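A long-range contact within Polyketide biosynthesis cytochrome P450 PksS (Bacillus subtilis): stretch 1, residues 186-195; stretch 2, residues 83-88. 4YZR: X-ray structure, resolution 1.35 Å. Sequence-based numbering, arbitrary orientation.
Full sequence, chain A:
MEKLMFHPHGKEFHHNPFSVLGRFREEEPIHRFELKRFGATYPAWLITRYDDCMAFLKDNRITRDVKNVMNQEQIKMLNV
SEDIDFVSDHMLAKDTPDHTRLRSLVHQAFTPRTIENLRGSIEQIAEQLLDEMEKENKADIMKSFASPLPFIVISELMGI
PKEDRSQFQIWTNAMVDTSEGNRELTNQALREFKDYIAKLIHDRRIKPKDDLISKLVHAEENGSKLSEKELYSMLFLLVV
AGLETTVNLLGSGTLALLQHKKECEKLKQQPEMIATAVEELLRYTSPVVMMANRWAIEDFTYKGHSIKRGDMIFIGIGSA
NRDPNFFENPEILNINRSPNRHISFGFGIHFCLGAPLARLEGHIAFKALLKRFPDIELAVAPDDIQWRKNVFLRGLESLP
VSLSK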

ATOM      1  N   THR A 186      -3.386 -19.720  -6.184  1.00 29.40           N
ATOM      2  CA  THR A 186      -3.432 -18.640  -5.209  1.00 26.76           C
ATOM      3  C   THR A 186      -4.197 -19.096  -3.936  1.00 27.59           C
ATOM      4  O   THR A 186      -3.764 -18.876  -2.767  1.00 25.84           O
ATOM      5  CB  THR A 186      -4.083 -17.447  -5.878  1.00 26.06           C
ATOM      6  OG1 THR A 186      -3.265 -17.063  -6.974  1.00 26.59           O
ATOM      7  CG2 THR A 186      -4.198 -16.261  -4.875  1.00 25.94           C
ATOM      8  N   ASN A 187      -5.348 -19.764  -4.115  1.00 27.76           N
ATOM      9  CA  ASN A 187      -6.151 -20.270  -3.015  1.00 28.38           C
ATOM     10  C   ASN A 187      -5.406 -21.249  -2.182  1.00 22.95           C
ATOM     11  O   ASN A 187      -5.547 -21.355  -0.947  1.00 25.05           O
ATOM     12  CB  ASN A 187      -7.462 -20.921  -3.530  1.00 28.61           C
ATOM     13  CG  ASN A 187      -8.472 -19.896  -3.992  1.00 38.27           C
ATOM     14  OD1 ASN A 187      -9.540 -20.273  -4.523  1.00 40.87           O
ATOM     15  ND2 ASN A 187      -8.168 -18.610  -3.810  1.00 31.53           N
ATOM     16  N   GLN A 188      -4.591 -22.060  -2.875  1.00 25.30           N
ATOM     17  CA  GLN A 188      -3.710 -22.983  -2.197  1.00 25.07           C
ATOM     18  C   GLN A 188      -2.633 -22.309  -1.270  1.00 21.10           C
ATOM     19  O   GLN A 188      -2.441 -22.707  -0.143  1.00 22.25           O
ATOM     20  CB  GLN A 188      -3.114 -24.004  -3.168  1.00 27.89           C
ATOM     21  CG  GLN A 188      -1.894 -24.734  -2.598  1.00 28.77           C
ATOM     22  CD  GLN A 188      -1.838 -26.244  -2.751  1.00 34.22           C
ATOM     23  OE1 GLN A 188      -2.551 -26.885  -3.546  1.00 32.34           O
ATOM     24  NE2 GLN A 188      -0.895 -26.808  -2.060  1.00 36.32           N
ATOM     25  N   ALA A 189      -2.021 -21.304  -1.811  1.00 21.97           N
ATOM     26  CA  ALA A 189      -1.031 -20.526  -1.037  1.00 21.38           C
ATOM     27  C   ALA A 189      -1.680 -19.860   0.145  1.00 18.28           C
ATOM     28  O   ALA A 189      -1.089 -19.817   1.201  1.00 18.81           O
ATOM     29  CB  ALA A 189      -0.356 -19.517  -1.894  1.00 21.79           C
ATOM     30  N   LEU A 190      -2.919 -19.387  -0.050  1.00 19.80           N
ATOM     31  CA  LEU A 190      -3.728 -18.882   1.097  1.00 19.77           C
ATOM     32  C   LEU A 190      -3.942 -19.847   2.185  1.00 21.32           C
ATOM     33  O   LEU A 190      -3.749 -19.532   3.369  1.00 20.65           O
ATOM     34  CB  LEU A 190      -5.040 -18.267   0.638  1.00 23.21           C
ATOM     35  CG  LEU A 190      -4.916 -17.028  -0.260  1.00 22.46           C
ATOM     36  CD1 LEU A 190      -6.159 -16.698  -1.123  1.00 24.40           C
ATOM     37  CD2 LEU A 190      -4.607 -15.834   0.616  1.00 22.71           C
ATOM     38  N   ARG A 191      -4.335 -21.093   1.813  1.00 22.39           N
ATOM     39  CA  ARG A 191      -4.536 -22.172   2.751  1.00 23.38           C
ATOM     40  C   ARG A 191      -3.250 -22.506   3.467  1.00 18.60           C
ATOM     41  O   ARG A 191      -3.255 -22.675   4.671  1.00 22.08           O
ATOM     42  CB  ARG A 191      -5.136 -23.447   2.041  1.00 24.05           C
ATOM     43  N   GLU A 192      -2.115 -22.496   2.762  1.00 23.12           N
ATOM     44  CA  GLU A 192      -0.847 -22.819   3.410  1.00 18.64           C
ATOM     45  C   GLU A 192      -0.296 -21.714   4.432  1.00 15.71           C
ATOM     46  O   GLU A 192       0.263 -22.013   5.470  1.00 18.11           O
ATOM     47  CB  GLU A 192       0.233 -23.133   2.368  1.00 21.50           C
ATOM     48  CG  GLU A 192      -0.170 -24.450   1.626  1.00 23.31           C
ATOM     49  CD  GLU A 192       0.633 -24.770   0.427  1.00 29.58           C
ATOM     50  OE1 GLU A 192       1.269 -23.892  -0.109  1.00 36.10           O
ATOM     51  OE2 GLU A 192       0.535 -25.952  -0.020  1.00 31.65           O
ATOM     52  N   PHE A 193      -0.532 -20.459   4.009  1.00 17.34           N
ATOM     53  CA  PHE A 193      -0.237 -19.284   4.851  1.00 14.80           C
ATOM     54  C   PHE A 193      -1.055 -19.446   6.131  1.00 13.79           C
ATOM     55  O   PHE A 193      -0.561 -19.328   7.214  1.00 14.87           O
ATOM     56  CB  PHE A 193      -0.598 -18.072   4.104  1.00 15.11           C
ATOM     57  CG  PHE A 193      -0.579 -16.813   4.973  1.00 13.68           C
ATOM     58  CD1 PHE A 193       0.590 -16.189   5.230  1.00 14.84           C
ATOM     59  CD2 PHE A 193      -1.731 -16.262   5.465  1.00 14.51           C
ATOM     60  CE1 PHE A 193       0.618 -15.033   6.000  1.00 15.07           C
ATOM     61  CE2 PHE A 193      -1.676 -15.127   6.277  1.00 13.75           C
ATOM     62  CZ  PHE A 193      -0.490 -14.540   6.520  1.00 14.02           C
ATOM     63  N   LYS A 194      -2.343 -19.748   5.977  1.00 16.31           N
ATOM     64  CA  LYS A 194      -3.206 -19.935   7.138  1.00 18.20           C
ATOM     65  C   LYS A 194      -2.792 -21.003   8.072  1.00 17.37           C
ATOM     66  O   LYS A 194      -2.779 -20.841   9.261  1.00 18.75           O
ATOM     67  CB  LYS A 194      -4.634 -20.225   6.641  1.00 21.06           C
ATOM     68  CG  LYS A 194      -5.609 -20.471   7.781  1.00 25.63           C
ATOM     69  CD  LYS A 194      -6.759 -21.323   7.271  1.00 36.77           C
ATOM     70  CE  LYS A 194      -7.743 -21.722   8.346  1.00 41.20           C
ATOM     71  NZ  LYS A 194      -9.142 -21.393   7.940  1.00 43.53           N
ATOM     72  N   ASP A 195      -2.360 -22.151   7.514  1.00 19.00           N
ATOM     73  CA  ASP A 195      -1.945 -23.258   8.396  1.00 19.29           C
ATOM     74  C   ASP A 195      -0.667 -22.935   9.134  1.00 18.18           C
ATOM     75  O   ASP A 195      -0.470 -23.289  10.286  1.00 20.35           O
ATOM     76  CB  ASP A 195      -1.793 -24.575   7.618  1.00 23.20           C
ATOM     77  CG  ASP A 195      -3.102 -25.096   7.098  1.00 28.58           C
ATOM     78  OD1 ASP A 195      -4.130 -24.902   7.799  1.00 36.02           O
ATOM     79  OD2 ASP A 195      -3.101 -25.753   5.998  1.00 36.14           O
TER
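Stretch 2, residues 83-88: DIDFVS

Stretch 2, D83 to S88, packs as a short loop with a single 3-10 turn (residues 85-87) against one side of the helix that contains stretch 1, its chain running across the helix rather than along it, burying 384 Å² in all, both sides summed. The helix runs through the whole of 186-195, each amide from L190 to D195 bonded to the carbonyl four residues earlier, so that N187, L190, R191 and K194 recur on the side that meets the loop. The nearest CA atoms across the contact are those of I84 and R191, 6.2 Å apart.

D83 turns its CA-to-CB bond away from the helix and contributes its backbone instead: its carbonyl O accepts a hydrogen bond from NZ of K194, at 3.0 Å. The lysine side chain is extended as it spans this distance, with chi1, chi2 and chi3 all t and only chi4 between wells, at 129°.

I84 (phi/psi -123/26) points toward the helix and has the largest covered area of the loop residues, 86 Å². With chi1 p and chi2 t, I84 CD1 lies 3.3 Å from CG of N187, a tight contact between a methyl and an amide carbon. Its other branch lies farther along the helix: I84 CG2 is 3.8 Å from the backbone N of R191, 4.1 Å from CB of R191 and 4.1 Å from CB of L190. The R191 side chain is not modelled beyond CB, so nothing can be said of its guanidinium.

At D85 the 3-10 segment begins and the CA-to-CB bond points away from the helix. The turn brings the next two residues back toward it, with backbone hydrogen bonds from V87 N to I84 O (3.2 Å) and from S88 N to D85 O (3.1 Å).

F86, buried and with chi1 p, has its CA-to-CB bond pointing toward the helix, and its ring lies against L190 and K194. F86 CZ is 3.6 Å from the backbone O of L190, which lies at the ring edge near the ring plane, and 4.3 Å from CB of L190; F86 CE2 is 3.7 Å from CB of K194. The lysine thus touches F86 near the base of its side chain and D83 with its tip.

V87, chi1 t, also points toward the helix and places CG2 3.5 Å from CD2 of L190. L190 (chi1 m, chi2 t) therefore meets three apolar side chains of the loop, those of I84, F86 and V87. S88 is out of reach of the helix, and the contact ends with V87.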

ATOM      1  N   ASP A  83     -11.481 -23.522   5.232  1.00 52.09           N
ATOM      2  CA  ASP A  83     -11.750 -22.457   4.290  1.00 47.50           C
ATOM      3  C   ASP A  83     -10.611 -21.391   4.179  1.00 41.08           C
ATOM      4  O   ASP A  83      -9.632 -21.346   4.945  1.00 44.02           O
ATOM      5  CB  ASP A  83     -13.113 -21.784   4.626  1.00 48.35           C
ATOM      6  CG  ASP A  83     -14.252 -22.249   3.722  1.00 53.06           C
ATOM      7  OD1 ASP A  83     -14.063 -23.145   2.887  1.00 64.76           O
ATOM      8  OD2 ASP A  83     -15.358 -21.701   3.831  1.00 60.99           O
ATOM      9  N   ILE A  84     -10.802 -20.559   3.185  1.00 37.49           N
ATOM     10  CA  ILE A  84     -10.011 -19.379   2.969  1.00 35.39           C
ATOM     11  C   ILE A  84     -10.934 -18.158   2.941  1.00 30.17           C
ATOM     12  O   ILE A  84     -10.625 -17.118   2.399  1.00 33.05           O
ATOM     13  CB  ILE A  84      -9.142 -19.580   1.739  1.00 41.81           C
ATOM     14  CG1 ILE A  84      -9.996 -20.098   0.564  1.00 46.61           C
ATOM     15  CG2 ILE A  84      -8.045 -20.581   2.089  1.00 41.35           C
ATOM     16  CD1 ILE A  84      -9.292 -20.103  -0.761  1.00 50.99           C
ATOM     17  N   ASP A  85     -12.086 -18.257   3.613  1.00 30.75           N
ATOM     18  CA  ASP A  85     -12.963 -17.122   3.709  1.00 28.75           C
ATOM     19  C   ASP A  85     -12.384 -15.977   4.582  1.00 25.81           C
ATOM     20  O   ASP A  85     -12.787 -14.815   4.452  1.00 26.19           O
ATOM     21  CB  ASP A  85     -14.352 -17.505   4.201  1.00 38.32           C
ATOM     22  CG  ASP A  85     -14.331 -18.326   5.467  1.00 49.00           C
ATOM     23  OD1 ASP A  85     -13.218 -18.651   5.977  1.00 65.41           O
ATOM     24  OD2 ASP A  85     -15.449 -18.700   5.909  1.00 65.56           O
ATOM     25  N   PHE A  86     -11.343 -16.280   5.374  1.00 24.29           N
ATOM     26  CA  PHE A  86     -10.625 -15.244   6.105  1.00 20.04           C
ATOM     27  C   PHE A  86     -10.173 -14.119   5.179  1.00 18.91           C
ATOM     28  O   PHE A  86     -10.035 -12.967   5.622  1.00 20.32           O
ATOM     29  CB  PHE A  86      -9.500 -15.861   6.971  1.00 19.87           C
ATOM     30  CG  PHE A  86      -8.300 -16.314   6.191  1.00 20.96           C
ATOM     31  CD1 PHE A  86      -7.299 -15.426   5.847  1.00 18.99           C
ATOM     32  CD2 PHE A  86      -8.179 -17.646   5.763  1.00 22.38           C
ATOM     33  CE1 PHE A  86      -6.269 -15.811   5.115  1.00 19.16           C
ATOM     34  CE2 PHE A  86      -7.097 -18.024   4.978  1.00 23.51           C
ATOM     35  CZ  PHE A  86      -6.122 -17.100   4.655  1.00 20.86           C
ATOM     36  N   VAL A  87      -9.865 -14.376   3.909  1.00 19.00           N
ATOM     37  CA  VAL A  87      -9.347 -13.388   3.002  1.00 19.66           C
ATOM     38  C   VAL A  87     -10.280 -12.232   2.723  1.00 20.27           C
ATOM     39  O   VAL A  87      -9.808 -11.156   2.407  1.00 25.27           O
ATOM     40  CB  VAL A  87      -8.932 -13.995   1.621  1.00 23.34           C
ATOM     41  CG1 VAL A  87      -8.671 -13.024   0.491  1.00 30.51           C
ATOM     42  CG2 VAL A  87      -7.780 -14.878   1.789  1.00 24.24           C
ATOM     43  N   SER A  88     -11.562 -12.471   2.804  1.00 22.91           N
ATOM     44  CA  SER A  88     -12.476 -11.376   2.514  1.00 26.05           C
ATOM     45  C   SER A  88     -13.243 -10.893   3.764  1.00 24.68           C
ATOM     46  O   SER A  88     -14.142 -10.071   3.629  1.00 22.28           O
ATOM     47  CB  SER A  88     -13.436 -11.813   1.399  1.00 31.84           C
ATOM     48  OG  SER A  88     -14.212 -12.839   1.932  1.00 32.79           O
TER